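Local coordinates for protein LURP-one-related 15 (Arabidopsis thaliana, PDB 1ZXU) that is of unknown function but might be related to the phospholipid scramblase and tubby-like superfamily of membrane-tethered transcription factors, at residues Q103-G107 with G108-Q112. Sequence-based numbering, arbitrary orientation.
Sequences QVFRG and GSTDQ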
# COMPACT_ATOMS: atom_id res chain seq x y z
N GLN A 103 1.10 2.57 11.25
CA GLN A 103 0.45 1.26 11.46
C GLN A 103 -0.76 1.20 10.53
O GLN A 103 -1.37 2.22 10.24
CB GLN A 103 0.00 1.06 12.89
CG GLN A 103 1.23 0.95 13.81
CD GLN A 103 0.95 0.44 15.18
OE1 GLN A 103 0.01 0.90 15.85
NE2 GLN A 103 1.77 -0.51 15.63
N VAL A 104 -1.10 -0.02 10.12
CA VAL A 104 -2.14 -0.18 9.13
C VAL A 104 -3.05 -1.22 9.77
O VAL A 104 -2.58 -2.30 10.21
CB VAL A 104 -1.58 -0.75 7.81
CG1 VAL A 104 -2.71 -0.91 6.79
CG2 VAL A 104 -0.58 0.21 7.18
N PHE A 105 -4.34 -0.86 9.77
CA PHE A 105 -5.39 -1.62 10.48
C PHE A 105 -6.42 -2.11 9.50
O PHE A 105 -6.65 -1.48 8.47
CB PHE A 105 -6.12 -0.68 11.44
CG PHE A 105 -5.20 -0.08 12.48
CD1 PHE A 105 -5.01 -0.76 13.68
CD2 PHE A 105 -4.49 1.08 12.23
CE1 PHE A 105 -4.14 -0.29 14.67
CE2 PHE A 105 -3.58 1.58 13.24
CZ PHE A 105 -3.43 0.87 14.47
N ARG A 106 -7.05 -3.21 9.84
CA ARG A 106 -8.22 -3.71 9.09
C ARG A 106 -9.37 -2.72 9.07
O ARG A 106 -9.77 -2.19 10.11
CB ARG A 106 -8.80 -4.94 9.80
CG ARG A 106 -7.86 -6.03 10.10
CD ARG A 106 -8.56 -7.20 10.91
NE ARG A 106 -7.57 -8.25 11.12
CZ ARG A 106 -7.31 -9.22 10.24
NH1 ARG A 106 -8.02 -9.29 9.12
NH2 ARG A 106 -6.34 -10.12 10.50
N GLY A 107 -9.93 -2.51 7.88
CA GLY A 107 -11.17 -1.74 7.73
C GLY A 107 -11.06 -0.31 8.19
O GLY A 107 -10.03 0.35 7.88
N GLY A 108 -12.09 0.18 8.87
CA GLY A 108 -12.10 1.53 9.35
C GLY A 108 -11.65 1.66 10.79
O GLY A 108 -12.02 2.59 11.48
N SER A 109 -10.80 0.77 11.25
CA SER A 109 -10.43 0.72 12.66
C SER A 109 -9.06 1.36 12.92
O SER A 109 -8.23 1.40 12.01
CB SER A 109 -10.37 -0.74 13.05
OG SER A 109 -10.10 -0.91 14.42
N THR A 110 -8.82 1.83 14.15
CA THR A 110 -7.45 2.05 14.63
C THR A 110 -7.22 1.30 15.96
O THR A 110 -6.28 1.62 16.75
CB THR A 110 -7.12 3.56 14.74
OG1 THR A 110 -8.12 4.22 15.56
CG2 THR A 110 -7.08 4.20 13.32
N ASP A 111 -8.05 0.27 16.22
CA ASP A 111 -7.91 -0.54 17.42
C ASP A 111 -6.73 -1.49 17.25
O ASP A 111 -6.53 -2.11 16.20
CB ASP A 111 -9.17 -1.35 17.72
CG ASP A 111 -10.40 -0.48 18.03
OD1 ASP A 111 -10.27 0.75 18.30
OD2 ASP A 111 -11.53 -1.05 17.97
N GLN A 112 -5.96 -1.66 18.32
CA GLN A 112 -4.76 -2.46 18.27
C GLN A 112 -5.08 -3.89 17.86
O GLN A 112 -4.28 -4.53 17.21
CB GLN A 112 -3.97 -2.43 19.62
CG GLN A 112 -3.08 -1.20 19.77
CD GLN A 112 -1.95 -1.14 18.73
OE1 GLN A 112 -1.10 -2.04 18.68
NE2 GLN A 112 -1.94 -0.09 17.92
O HOH W 1 1.41 -1.73 18.26
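Phe105, near the end of strand 101-106, lays one ring face against the backbone of Thr110 in the loop that leads to strand 115-120. The Thr110 CA sits 3.7 Å from the ring centroid, nearly along the ring normal, a CH-pi contact. With CG anti to its own carbonyl carbon (chi1 -60°), the ring is brought against the returning backbone of Thr110 and Asp111; its CD1 comes 3.2 Å from Asp111 O, and Leu115 also touches the side chain. Gln112 NE2 lies at the ring edge, 3.9 Å from Phe105 CZ. With the ring cut back to an alanine, the Thr110 CH-pi contact and the edge contact to Gln112 would probably be lost, and the loop be freer to shift. Beyond the ring, the Gln103 and Gln112 amides meet with planes 19° apart. Gln112 NE2 donates a fairly straight bond to Gln103 OE1 (3.0 Å), tilted 21° from the plane of that side-chain carbonyl. A water accepts from Gln103 NE2 and donates to Gln112 OE1, while Thr118 OG1 also bonds Gln103 NE2. Arg106 to Ser109 form a type II' beta turn, closed by a weak backbone bond from Ser109 N to Arg106 O. Ser109 OG accepts from Asp111 N in an ST turn and is also hydrogen-bonded to Asp114 OD2. One direct amide bond and one water bridge thus keep both amides nearly coplanar, so CH-pi and polar links together hold this barrel hairpin loop.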